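Local structure of Maltose/maltodextrin transport permease homologue (Bdellovibrio bacteriovorus HD100, 6FFL) at residues 3-7 against 282-287; 15-21 against 302-307; 53-58 against 274-278; 68-74 against 101-107; 95-99 against 266-270. The protein binds maltotriose through this MalE solute-binding domain, which is fused to a MalF transmembrane subunit and probably passes maltodextrins to that ABC transporter. One frame throughout, in Å; residues are numbered along the deposited sequence.

Contact 1: 3-7 against 282-287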
# COMPACT_ATOMS: atom_id res chain seq x y z
N VAL A 3 -10.76 -22.15 -22.54
CA VAL A 3 -11.23 -20.87 -22.03
C VAL A 3 -10.04 -19.99 -21.62
O VAL A 3 -9.07 -20.46 -21.04
CB VAL A 3 -12.21 -21.07 -20.85
CG1 VAL A 3 -11.50 -21.61 -19.62
CG2 VAL A 3 -12.92 -19.78 -20.52
N ARG A 4 -10.11 -18.70 -21.96
CA ARG A 4 -9.07 -17.74 -21.60
C ARG A 4 -9.67 -16.71 -20.66
O ARG A 4 -10.65 -16.05 -21.00
CB ARG A 4 -8.50 -17.06 -22.84
CG ARG A 4 -7.35 -16.11 -22.54
CD ARG A 4 -6.55 -15.80 -23.80
NE ARG A 4 -5.40 -14.95 -23.53
CZ ARG A 4 -4.25 -15.37 -23.01
NH1 ARG A 4 -4.10 -16.65 -22.68
NH2 ARG A 4 -3.25 -14.52 -22.81
N ILE A 5 -9.07 -16.58 -19.48
CA ILE A 5 -9.55 -15.65 -18.46
C ILE A 5 -8.47 -14.59 -18.22
O ILE A 5 -7.32 -14.73 -18.63
CB ILE A 5 -9.94 -16.36 -17.15
CG1 ILE A 5 -8.77 -17.20 -16.63
CG2 ILE A 5 -11.19 -17.23 -17.34
CD1 ILE A 5 -9.01 -17.79 -15.26
N GLN A 6 -8.88 -13.52 -17.54
CA GLN A 6 -8.06 -12.33 -17.36
C GLN A 6 -7.90 -11.99 -15.89
O GLN A 6 -8.85 -12.11 -15.11
CB GLN A 6 -8.70 -11.11 -18.04
CG GLN A 6 -8.74 -11.10 -19.56
CD GLN A 6 -8.99 -9.69 -20.08
OE1 GLN A 6 -8.04 -8.95 -20.37
NE2 GLN A 6 -10.25 -9.29 -20.16
N ILE A 7 -6.72 -11.51 -15.51
CA ILE A 7 -6.51 -10.91 -14.20
C ILE A 7 -5.88 -9.54 -14.40
O ILE A 7 -4.83 -9.42 -15.04
CB ILE A 7 -5.64 -11.78 -13.28
CG1 ILE A 7 -5.28 -11.02 -12.00
CG2 ILE A 7 -4.38 -12.26 -14.01
CD1 ILE A 7 -4.23 -11.70 -11.15
N ALA A 282 -18.12 -21.59 -17.98
CA ALA A 282 -16.74 -22.08 -18.04
C ALA A 282 -15.75 -21.00 -17.61
O ALA A 282 -14.73 -21.31 -16.98
CB ALA A 282 -16.42 -22.57 -19.45
N HIS A 283 -16.02 -19.74 -17.94
CA HIS A 283 -15.15 -18.66 -17.48
C HIS A 283 -15.20 -18.53 -15.96
O HIS A 283 -14.17 -18.35 -15.30
CB HIS A 283 -15.54 -17.33 -18.14
CG HIS A 283 -15.16 -17.24 -19.59
ND1 HIS A 283 -15.89 -17.84 -20.59
CD2 HIS A 283 -14.12 -16.62 -20.20
CE1 HIS A 283 -15.32 -17.59 -21.76
NE2 HIS A 283 -14.24 -16.86 -21.55
N TYR A 284 -16.41 -18.64 -15.39
CA TYR A 284 -16.58 -18.53 -13.94
C TYR A 284 -15.85 -19.66 -13.21
O TYR A 284 -15.12 -19.41 -12.25
CB TYR A 284 -18.07 -18.55 -13.59
CG TYR A 284 -18.32 -18.63 -12.11
CD1 TYR A 284 -18.15 -17.52 -11.29
CD2 TYR A 284 -18.72 -19.83 -11.51
CE1 TYR A 284 -18.38 -17.58 -9.93
CE2 TYR A 284 -18.94 -19.90 -10.14
CZ TYR A 284 -18.77 -18.78 -9.36
OH TYR A 284 -18.99 -18.83 -8.00
N GLU A 285 -16.06 -20.90 -13.65
CA GLU A 285 -15.40 -22.04 -13.01
C GLU A 285 -13.88 -21.92 -13.11
O GLU A 285 -13.16 -22.24 -12.16
CB GLU A 285 -15.88 -23.35 -13.64
CG GLU A 285 -17.38 -23.57 -13.55
CD GLU A 285 -17.82 -24.88 -14.19
OE1 GLU A 285 -17.81 -25.91 -13.49
OE2 GLU A 285 -18.18 -24.87 -15.39
N ALA A 286 -13.38 -21.45 -14.26
CA ALA A 286 -11.94 -21.27 -14.41
C ALA A 286 -11.42 -20.16 -13.50
O ALA A 286 -10.34 -20.29 -12.92
CB ALA A 286 -11.59 -20.96 -15.87
N ALA A 287 -12.20 -19.08 -13.34
CA ALA A 287 -11.77 -17.99 -12.47
C ALA A 287 -11.71 -18.44 -11.02
O ALA A 287 -10.81 -18.04 -10.27
CB ALA A 287 -12.73 -16.80 -12.63
O HOH W 1 -12.16 -17.86 -23.87

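Contact 2: 15-21 against 302-307. With SO4 (sulfate ion), chain H.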
# COMPACT_ATOMS: atom_id res chain seq x y z
N HIS A 15 6.95 -8.55 -7.70
CA HIS A 15 5.78 -9.37 -7.40
C HIS A 15 5.15 -9.91 -8.68
O HIS A 15 4.70 -11.06 -8.71
CB HIS A 15 4.74 -8.57 -6.61
CG HIS A 15 5.15 -8.27 -5.20
ND1 HIS A 15 4.26 -8.29 -4.14
CD2 HIS A 15 6.35 -7.93 -4.67
CE1 HIS A 15 4.90 -7.98 -3.03
NE2 HIS A 15 6.17 -7.75 -3.32
N ARG A 16 5.10 -9.12 -9.75
CA ARG A 16 4.51 -9.68 -10.96
C ARG A 16 5.43 -10.69 -11.63
O ARG A 16 4.94 -11.55 -12.37
CB ARG A 16 4.09 -8.57 -11.93
CG ARG A 16 5.19 -7.79 -12.57
CD ARG A 16 4.62 -6.93 -13.71
NE ARG A 16 5.60 -5.97 -14.20
CZ ARG A 16 5.73 -4.73 -13.73
NH1 ARG A 16 4.92 -4.29 -12.77
NH2 ARG A 16 6.67 -3.93 -14.23
N GLN A 17 6.75 -10.64 -11.37
CA GLN A 17 7.60 -11.75 -11.79
C GLN A 17 7.17 -13.05 -11.13
O GLN A 17 7.13 -14.10 -11.78
CB GLN A 17 9.07 -11.47 -11.46
CG GLN A 17 9.63 -10.21 -12.08
CD GLN A 17 9.43 -10.17 -13.58
OE1 GLN A 17 9.92 -11.03 -14.31
NE2 GLN A 17 8.68 -9.17 -14.04
N VAL A 18 6.83 -12.99 -9.84
CA VAL A 18 6.38 -14.19 -9.15
C VAL A 18 5.02 -14.63 -9.68
O VAL A 18 4.79 -15.83 -9.91
CB VAL A 18 6.36 -13.95 -7.63
CG1 VAL A 18 5.77 -15.15 -6.91
CG2 VAL A 18 7.77 -13.62 -7.12
N LEU A 19 4.12 -13.67 -9.92
CA LEU A 19 2.83 -13.99 -10.52
C LEU A 19 3.00 -14.75 -11.83
O LEU A 19 2.33 -15.76 -12.08
CB LEU A 19 2.01 -12.72 -10.74
CG LEU A 19 0.67 -12.91 -11.43
CD1 LEU A 19 -0.25 -13.76 -10.56
CD2 LEU A 19 0.02 -11.56 -11.70
N ALA A 20 3.91 -14.27 -12.68
CA ALA A 20 4.14 -14.94 -13.96
C ALA A 20 4.57 -16.39 -13.77
O ALA A 20 4.11 -17.28 -14.49
CB ALA A 20 5.17 -14.17 -14.78
N GLU A 21 5.46 -16.64 -12.80
CA GLU A 21 5.88 -18.02 -12.54
C GLU A 21 4.70 -18.85 -12.06
O GLU A 21 4.51 -20.00 -12.50
CB GLU A 21 7.01 -18.04 -11.50
CG GLU A 21 7.42 -19.43 -11.04
CD GLU A 21 8.62 -19.42 -10.11
OE1 GLU A 21 9.23 -18.35 -9.91
OE2 GLU A 21 8.95 -20.50 -9.57
N LEU A 302 5.70 -19.09 -2.33
CA LEU A 302 6.55 -18.62 -3.42
C LEU A 302 6.81 -17.12 -3.28
O LEU A 302 7.96 -16.67 -3.39
CB LEU A 302 5.90 -18.93 -4.77
CG LEU A 302 6.70 -18.56 -6.02
CD1 LEU A 302 8.01 -19.33 -6.08
CD2 LEU A 302 5.85 -18.84 -7.25
N PHE A 303 5.75 -16.35 -3.04
CA PHE A 303 5.91 -14.92 -2.77
C PHE A 303 6.73 -14.70 -1.51
O PHE A 303 7.64 -13.86 -1.48
CB PHE A 303 4.55 -14.23 -2.63
CG PHE A 303 3.88 -13.93 -3.93
CD1 PHE A 303 4.24 -12.80 -4.66
CD2 PHE A 303 2.89 -14.75 -4.43
CE1 PHE A 303 3.63 -12.51 -5.86
CE2 PHE A 303 2.28 -14.47 -5.63
CZ PHE A 303 2.66 -13.34 -6.35
N ALA A 304 6.42 -15.44 -0.45
CA ALA A 304 7.19 -15.29 0.79
C ALA A 304 8.67 -15.53 0.55
O ALA A 304 9.52 -14.81 1.08
CB ALA A 304 6.64 -16.23 1.87
N GLU A 305 9.00 -16.52 -0.29
CA GLU A 305 10.40 -16.85 -0.53
C GLU A 305 11.10 -15.82 -1.41
O GLU A 305 12.25 -15.47 -1.16
CB GLU A 305 10.50 -18.24 -1.14
CG GLU A 305 11.90 -18.68 -1.54
CD GLU A 305 11.90 -20.07 -2.15
OE1 GLU A 305 11.38 -20.23 -3.28
OE2 GLU A 305 12.39 -21.01 -1.49
N LYS A 306 10.42 -15.34 -2.45
CA LYS A 306 11.08 -14.52 -3.45
C LYS A 306 10.99 -13.02 -3.19
O LYS A 306 11.91 -12.29 -3.57
CB LYS A 306 10.53 -14.86 -4.84
CG LYS A 306 10.73 -16.34 -5.18
CD LYS A 306 11.02 -16.57 -6.65
CE LYS A 306 11.42 -18.02 -6.90
NZ LYS A 306 11.80 -18.25 -8.32
N VAL A 307 9.93 -12.53 -2.54
CA VAL A 307 9.82 -11.11 -2.25
C VAL A 307 9.59 -10.82 -0.77
O VAL A 307 9.42 -9.66 -0.40
CB VAL A 307 8.74 -10.42 -3.12
CG1 VAL A 307 9.07 -10.62 -4.60
CG2 VAL A 307 7.31 -10.91 -2.78
S SO4 H . 7.08 -1.29 -12.01
O1 SO4 H . 7.44 0.12 -11.90
O2 SO4 H . 5.72 -1.40 -12.52
O3 SO4 H . 7.16 -1.93 -10.70
O4 SO4 H . 8.01 -1.97 -12.91
O HOH W 2 8.29 -7.34 -1.47

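Contact 3: 53-58 against 274-278. With PT (platinum (II) ion), chain E.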
# COMPACT_ATOMS: atom_id res chain seq x y z
N ALA A 53 -16.30 -2.80 -15.79
CA ALA A 53 -17.35 -3.64 -15.22
C ALA A 53 -18.71 -2.97 -15.31
O ALA A 53 -19.73 -3.63 -15.54
CB ALA A 53 -17.01 -3.99 -13.77
N MET A 54 -18.76 -1.64 -15.15
CA MET A 54 -20.04 -0.95 -15.33
C MET A 54 -20.50 -1.03 -16.78
O MET A 54 -21.71 -1.09 -17.04
CB MET A 54 -19.91 0.50 -14.89
CG MET A 54 -19.88 0.66 -13.39
SD MET A 54 -20.49 2.28 -12.93
CE MET A 54 -19.03 3.27 -13.17
N GLY A 55 -19.57 -1.02 -17.72
CA GLY A 55 -19.85 -1.22 -19.13
C GLY A 55 -20.15 -2.65 -19.52
O GLY A 55 -20.28 -2.94 -20.72
N GLY A 56 -20.28 -3.55 -18.55
CA GLY A 56 -20.66 -4.92 -18.82
C GLY A 56 -19.53 -5.90 -19.04
O GLY A 56 -19.80 -7.06 -19.38
N SER A 57 -18.28 -5.48 -18.84
CA SER A 57 -17.15 -6.34 -19.17
C SER A 57 -16.16 -6.39 -18.02
O SER A 57 -16.55 -6.51 -16.85
CB SER A 57 -16.47 -5.84 -20.44
OG SER A 57 -15.50 -6.77 -20.90
N GLY A 58 -14.86 -6.30 -18.34
CA GLY A 58 -13.83 -6.35 -17.34
C GLY A 58 -13.27 -7.75 -17.15
O GLY A 58 -13.82 -8.75 -17.61
N LEU A 274 -13.72 -11.41 -7.52
CA LEU A 274 -14.34 -11.98 -8.71
C LEU A 274 -15.35 -11.00 -9.32
O LEU A 274 -16.22 -10.49 -8.62
CB LEU A 274 -15.05 -13.29 -8.36
CG LEU A 274 -14.21 -14.52 -8.01
CD1 LEU A 274 -15.13 -15.67 -7.63
CD2 LEU A 274 -13.34 -14.94 -9.18
N ASN A 275 -15.23 -10.77 -10.63
CA ASN A 275 -16.17 -9.92 -11.36
C ASN A 275 -17.59 -10.47 -11.26
O ASN A 275 -17.83 -11.67 -11.42
CB ASN A 275 -15.73 -9.84 -12.83
CG ASN A 275 -16.31 -8.64 -13.57
OD1 ASN A 275 -17.39 -8.15 -13.25
ND2 ASN A 275 -15.58 -8.17 -14.58
N ALA A 276 -18.53 -9.57 -11.00
CA ALA A 276 -19.94 -9.95 -11.12
C ALA A 276 -20.28 -10.36 -12.55
O ALA A 276 -21.17 -11.19 -12.76
CB ALA A 276 -20.81 -8.78 -10.65
N ASN A 277 -19.60 -9.77 -13.54
CA ASN A 277 -19.78 -10.12 -14.96
C ASN A 277 -18.91 -11.32 -15.31
O ASN A 277 -17.68 -11.22 -15.21
CB ASN A 277 -19.38 -8.96 -15.87
CG ASN A 277 -20.18 -7.71 -15.63
OD1 ASN A 277 -21.40 -7.77 -15.47
ND2 ASN A 277 -19.51 -6.55 -15.64
N MET A 278 -19.51 -12.41 -15.75
CA MET A 278 -18.78 -13.56 -16.27
C MET A 278 -19.37 -13.95 -17.61
O MET A 278 -20.60 -14.09 -17.74
CB MET A 278 -18.85 -14.76 -15.30
CG MET A 278 -18.19 -14.52 -13.96
SD MET A 278 -16.39 -14.71 -14.04
CE MET A 278 -15.93 -14.03 -12.46
PT PT E . -20.35 2.37 -10.66
O HOH W 3 -15.59 -10.97 -16.93
O HOH W 4 -18.30 1.82 -10.53

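Contact 4: 68-74 against 101-107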
# COMPACT_ATOMS: atom_id res chain seq x y z
N GLN A 68 -10.31 -1.15 -1.97
CA GLN A 68 -11.18 -1.10 -3.15
C GLN A 68 -12.45 -1.92 -2.96
O GLN A 68 -13.36 -1.82 -3.79
CB GLN A 68 -10.40 -1.48 -4.41
CG GLN A 68 -9.94 -2.89 -4.52
CD GLN A 68 -8.91 -3.08 -5.64
OE1 GLN A 68 -8.24 -2.15 -6.07
NE2 GLN A 68 -8.80 -4.30 -6.11
N VAL A 69 -12.58 -2.65 -1.85
CA VAL A 69 -13.78 -3.45 -1.59
C VAL A 69 -15.02 -2.57 -1.54
O VAL A 69 -16.06 -2.88 -2.15
CB VAL A 69 -13.62 -4.26 -0.29
CG1 VAL A 69 -14.97 -4.70 0.23
CG2 VAL A 69 -12.71 -5.45 -0.52
N GLY A 70 -14.96 -1.47 -0.78
CA GLY A 70 -16.11 -0.60 -0.58
C GLY A 70 -16.72 -0.12 -1.88
O GLY A 70 -17.91 -0.34 -2.15
N PRO A 71 -15.92 0.55 -2.72
CA PRO A 71 -16.45 1.01 -4.01
C PRO A 71 -16.89 -0.13 -4.91
O PRO A 71 -17.97 -0.06 -5.52
CB PRO A 71 -15.28 1.78 -4.61
CG PRO A 71 -14.46 2.22 -3.43
CD PRO A 71 -14.57 1.08 -2.45
N PHE A 72 -16.09 -1.20 -5.00
CA PHE A 72 -16.45 -2.30 -5.89
C PHE A 72 -17.74 -2.96 -5.44
O PHE A 72 -18.62 -3.27 -6.25
CB PHE A 72 -15.34 -3.35 -5.94
CG PHE A 72 -14.10 -2.94 -6.71
CD1 PHE A 72 -14.00 -1.68 -7.30
CD2 PHE A 72 -13.04 -3.84 -6.85
CE1 PHE A 72 -12.84 -1.32 -8.00
CE2 PHE A 72 -11.88 -3.49 -7.55
CZ PHE A 72 -11.78 -2.22 -8.13
N ALA A 73 -17.88 -3.19 -4.13
CA ALA A 73 -19.07 -3.88 -3.64
C ALA A 73 -20.31 -3.01 -3.76
O ALA A 73 -21.37 -3.48 -4.20
CB ALA A 73 -18.86 -4.33 -2.19
N THR A 74 -20.20 -1.73 -3.38
CA THR A 74 -21.39 -0.88 -3.44
C THR A 74 -21.85 -0.61 -4.87
O THR A 74 -23.04 -0.33 -5.07
CB THR A 74 -21.16 0.45 -2.71
OG1 THR A 74 -20.13 1.20 -3.35
CG2 THR A 74 -20.79 0.22 -1.27
N TYR A 101 -17.07 -6.36 4.64
CA TYR A 101 -17.80 -5.15 4.32
C TYR A 101 -19.25 -5.53 4.09
O TYR A 101 -19.52 -6.47 3.33
CB TYR A 101 -17.23 -4.44 3.09
CG TYR A 101 -18.09 -3.26 2.69
CD1 TYR A 101 -18.13 -2.12 3.48
CD2 TYR A 101 -18.90 -3.31 1.56
CE1 TYR A 101 -18.93 -1.05 3.15
CE2 TYR A 101 -19.72 -2.24 1.23
CZ TYR A 101 -19.72 -1.11 2.03
OH TYR A 101 -20.52 -0.03 1.72
N ASP A 102 -20.17 -4.83 4.76
CA ASP A 102 -21.59 -5.13 4.62
C ASP A 102 -21.87 -6.59 4.96
O ASP A 102 -22.70 -7.25 4.33
CB ASP A 102 -22.08 -4.78 3.21
CG ASP A 102 -23.59 -4.64 3.11
OD1 ASP A 102 -24.26 -4.45 4.15
OD2 ASP A 102 -24.11 -4.73 1.98
N GLY A 103 -21.12 -7.13 5.92
CA GLY A 103 -21.30 -8.49 6.38
C GLY A 103 -20.80 -9.58 5.47
O GLY A 103 -21.03 -10.75 5.76
N LYS A 104 -20.10 -9.24 4.38
CA LYS A 104 -19.65 -10.24 3.42
C LYS A 104 -18.17 -10.07 3.11
O LYS A 104 -17.57 -9.01 3.35
CB LYS A 104 -20.45 -10.15 2.10
CG LYS A 104 -21.94 -10.47 2.26
CD LYS A 104 -22.75 -10.05 1.04
CE LYS A 104 -24.18 -9.68 1.42
NZ LYS A 104 -25.08 -9.62 0.24
N HIS A 105 -17.60 -11.13 2.53
CA HIS A 105 -16.20 -11.14 2.09
C HIS A 105 -16.15 -10.91 0.59
O HIS A 105 -16.57 -11.77 -0.18
CB HIS A 105 -15.54 -12.48 2.41
CG HIS A 105 -15.29 -12.72 3.87
ND1 HIS A 105 -16.04 -13.61 4.61
CD2 HIS A 105 -14.35 -12.23 4.71
CE1 HIS A 105 -15.59 -13.64 5.85
NE2 HIS A 105 -14.56 -12.81 5.94
N TYR A 106 -15.57 -9.78 0.17
CA TYR A 106 -15.45 -9.52 -1.26
C TYR A 106 -14.04 -9.73 -1.79
O TYR A 106 -13.83 -9.64 -3.01
CB TYR A 106 -15.93 -8.09 -1.59
CG TYR A 106 -17.43 -7.92 -1.43
CD1 TYR A 106 -18.31 -8.34 -2.42
CD2 TYR A 106 -17.97 -7.33 -0.29
CE1 TYR A 106 -19.69 -8.18 -2.29
CE2 TYR A 106 -19.34 -7.17 -0.14
CZ TYR A 106 -20.19 -7.59 -1.14
OH TYR A 106 -21.54 -7.43 -0.98
N MET A 107 -13.06 -10.00 -0.92
CA MET A 107 -11.67 -10.06 -1.33
C MET A 107 -10.94 -11.09 -0.49
O MET A 107 -11.21 -11.22 0.71
CB MET A 107 -11.00 -8.68 -1.17
CG MET A 107 -9.50 -8.72 -1.30
SD MET A 107 -8.70 -7.11 -1.08
CE MET A 107 -9.24 -6.25 -2.57

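Contact 5: 95-99 against 266-270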
# COMPACT_ATOMS: atom_id res chain seq x y z
N PRO A 95 -7.53 -12.43 9.42
CA PRO A 95 -8.68 -11.59 9.03
C PRO A 95 -8.29 -10.33 8.28
O PRO A 95 -9.11 -9.81 7.51
CB PRO A 95 -9.35 -11.26 10.36
CG PRO A 95 -8.93 -12.38 11.28
CD PRO A 95 -7.53 -12.72 10.87
N LEU A 96 -7.07 -9.82 8.47
CA LEU A 96 -6.63 -8.65 7.70
C LEU A 96 -6.57 -8.93 6.21
O LEU A 96 -6.64 -8.00 5.41
CB LEU A 96 -5.25 -8.19 8.19
CG LEU A 96 -5.23 -7.45 9.52
CD1 LEU A 96 -3.79 -7.34 10.02
CD2 LEU A 96 -5.86 -6.06 9.38
N ALA A 97 -6.44 -10.20 5.82
CA ALA A 97 -6.41 -10.56 4.41
C ALA A 97 -7.80 -10.75 3.83
O ALA A 97 -7.91 -10.96 2.62
CB ALA A 97 -5.62 -11.84 4.21
N ALA A 98 -8.84 -10.70 4.64
CA ALA A 98 -10.22 -10.87 4.16
C ALA A 98 -11.12 -9.89 4.89
O ALA A 98 -12.00 -10.30 5.65
CB ALA A 98 -10.68 -12.31 4.35
N PRO A 99 -10.94 -8.58 4.67
CA PRO A 99 -11.74 -7.59 5.40
C PRO A 99 -13.20 -7.72 5.03
O PRO A 99 -13.55 -7.91 3.86
CB PRO A 99 -11.16 -6.25 4.93
CG PRO A 99 -10.54 -6.54 3.60
CD PRO A 99 -10.01 -7.96 3.71
N LEU A 266 -0.98 2.18 7.82
CA LEU A 266 -2.20 1.42 7.56
C LEU A 266 -1.82 -0.01 7.19
O LEU A 266 -1.03 -0.22 6.27
CB LEU A 266 -3.01 2.07 6.44
CG LEU A 266 -3.59 3.42 6.90
CD1 LEU A 266 -4.07 4.23 5.71
CD2 LEU A 266 -4.72 3.20 7.91
N VAL A 267 -2.37 -0.97 7.90
CA VAL A 267 -2.02 -2.38 7.74
C VAL A 267 -3.20 -3.08 7.11
O VAL A 267 -4.35 -2.87 7.51
CB VAL A 267 -1.64 -3.02 9.09
CG1 VAL A 267 -1.32 -4.51 8.91
CG2 VAL A 267 -0.44 -2.28 9.69
N GLY A 268 -2.93 -3.91 6.10
CA GLY A 268 -4.03 -4.59 5.45
C GLY A 268 -3.56 -5.66 4.48
O GLY A 268 -2.70 -6.47 4.82
N THR A 269 -4.13 -5.67 3.28
CA THR A 269 -3.78 -6.68 2.30
C THR A 269 -3.96 -6.11 0.91
O THR A 269 -4.51 -5.01 0.72
CB THR A 269 -4.63 -7.96 2.49
OG1 THR A 269 -4.04 -9.04 1.75
CG2 THR A 269 -6.07 -7.75 1.99
N LYS A 270 -3.48 -6.86 -0.07
CA LYS A 270 -3.91 -6.72 -1.46
C LYS A 270 -4.43 -8.09 -1.87
O LYS A 270 -3.81 -9.11 -1.56
CB LYS A 270 -2.76 -6.24 -2.36
CG LYS A 270 -2.21 -4.85 -1.96
CD LYS A 270 -0.94 -4.51 -2.73
CE LYS A 270 0.27 -5.31 -2.20
NZ LYS A 270 0.58 -5.00 -0.77

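Contact 1: 3-7 against 282-287
A strand packs under a helix here, on one face of the mixed sheet with which this type II periplasmic-binding-protein domain begins, against strand 4-9, which runs between strands 34-39 and 61-65. Strand 4-7, the first part of strand 4-9, and helix 282-287 cross obliquely at -52° with 8.6 Å between their axes. V3 and I5 direct their CA-to-CB bonds toward the helix, while that of R4 between them points away. I5 sits deepest: its CG2 is 4.0 Å from A286 CB, and its CD1 lies 3.9 Å from A287 CA. V3 CG1 meets A286 CB at 3.8 Å, so the small alanine receives both branched residues. Nearer the surface, V3 CG2 stands almost squarely above the imidazole of H283, 3.3 Å from the ring centroid and 5° off its normal, a CH-pi contact. A water bridges the segments beside it, accepting from R4 N at 2.9 Å and lying 3.3 Å from H283 NE2. The polar ends are held by partners outside the pair: H283 ND1 bonds to S280 OG, and the R4 guanidinium to T34 and Q36 on the adjoining strand. With no direct hydrogen bond between strand and helix, the join rests on apolar packing and one CH-pi contact, its polar link being made through water.

Contact 2: 15-21 against 302-307
V18 overlaps the ring of F303, its CG1 3.4 Å from the ring centroid and only 6° off the normal, a CH-pi contact over the face. The same valine is a knob in a hole formed by L302, F303, K306 and V307: V18 CG1 reaches L302 CG at 3.6 Å, and V18 CG2 comes to 3.8 Å from K306 CB and 4.1 Å from V307 CG1. Two helices of the solute-binding fold thereby meet in a single knobs-into-holes element, 15-21 from helix 13-29 and 302-307 from helix 297-307. Their axes approach to 10.0 Å, and their directions differ by 138°, so the helices run roughly against each other. At one end of the interface E21 OE1 and K306 NZ form a salt bridge of 3.0 Å. At the other, V307 CG2 lies over the face of the H15 ring, 3.7 Å from its centroid, and a water 2.8 Å from H15 NE2 donates to V307 O, also at 2.8 Å. The H15 side chain is about 6 Å from a bound glucose unit. R16 points its CA-to-CB bond away from the partner helix; its NH2 donates to sulfate O4 at 2.7 Å, an ion probably left by the crystallisation liquor.

Contact 3: 53-58 against 274-278
Hydrogen bonds from two asparagine amides dominate this meeting of a helix end with a loop. N277 ND2 donates to A53 O at 2.9 Å and to S57 O at 3.2 Å, while N275 ND2 reaches S57 O at 3.0 Å, so one carbonyl serves both side chains. Within its own loop N275 OD1 accepts from N277 N at 2.8 Å, an Asx turn that holds the loop's shape. The helix ends in a Schellman motif with G56, at positive phi, as its C-prime residue; N277 thus binds a carbonyl, A53 O, that also takes G56 N. A water adds a bridge, donating to G58 O at 2.9 Å and N277 O at 2.7 Å. Metal binding is separate: M54 SD lies 2.3 Å from a platinum ion that M75 also binds. The contact ties the C-terminal end of helix 42-54 to the connection between strand 266-274 and helix 281-294, with L274 packing on A287, V288 and L291 of that helix.

Contact 4: 68-74 against 101-107
V69 is the main bump on the helix, wedged into a hollow lined by Y101, Y106 and M107. Its CG1 meets Y101 CB at 3.7 Å and Y106 CB at 4.0 Å, while its CG2 rests 3.7 Å from M107 CB. One helical turn on, the smaller A73 fills the space between the two tyrosines: A73 CB stands over the face of the Y106 ring, 3.5 Å from its centroid and 12° off the normal in a CH-pi contact, and lies 3.9 Å from Y101 CD2. G70 CA lies over one face of the Y101 ring; a side chain here would run into P71 CD of its own helix rather than the tyrosine. The receiving surface belongs to a beta hairpin of the mixed sheet, formed by strands 100-101 and 104-109 and closed by a type I' turn from Y101 to K104, with D102 and G103 both at positive phi; Y101 N bonds to K104 O and K104 N to Y101 O, each at 3.0 Å. Helix 69-74 lies against this hairpin, and F72 meets the ring of F49 in helix 42-54. Toward the C-terminal end, T74 CG2 approaches Y101 OH to 3.0 Å, a tight fit, while T74 OG1 donates to G70 O at 3.0 Å. At the other end the M107 side chain, its methyl turned by chi3 m, brings CE to 3.9 Å from Q68 CG; the Q68 side chain is about 6 Å from a bound glucose unit.

Contact 5: 95-99 against 266-270
Residues 95-97 form a 3-10 turn, closed by A98 N bonding to P95 O at 3.0 Å, and they lie beside the 266-270 part of strand 266-274. The backbones come close, with L96 CA 5.3 Å from G268 CA and A97 CA 5.1 Å from T269 CA; a CB on G268 would point away from the turn. L96 O stands 4.0 Å from G268 C. T269 is the side chain that fills the gap: its CG2 lies 3.5 Å from L96 O, and its CB 3.7 Å from A97 CA, while its OG1 bonds to A111 O outside the pair. L96 CD1 packs on V267 CG1 at 3.9 Å. K270, whose CA-to-CB bond points away from the turn, touches the bound sugar and bonds to N114. The contact thus sets the loop before strand 100-101 against strand 266-274, with A97 hydrogen-bonded to G109 at the end of strand 104-109 and V267 to T339 and M341 on and just past strand 339-340.

From the N terminus, strand 4-9 enters contact 1 and the following helix 13-29 enters contact 2; both loops close late in the chain, on helices 281-294 and 297-307 respectively, so contacts 1 and 2 cross. Contacts 3, 4 and 5 all nest inside those loops. Contact 3, opened at the end of helix 42-54, closes just after strand 266-274 and encloses contacts 4 and 5. Contact 4 spans a short loop and crosses contact 5, whose first segment falls within it; the two touch through M107 and T269. Contacts 1, 4 and 5 reach the same mixed sheet, and contact 3 packs beside contact 1 through L274 and M278, joining early and late parts of the chain.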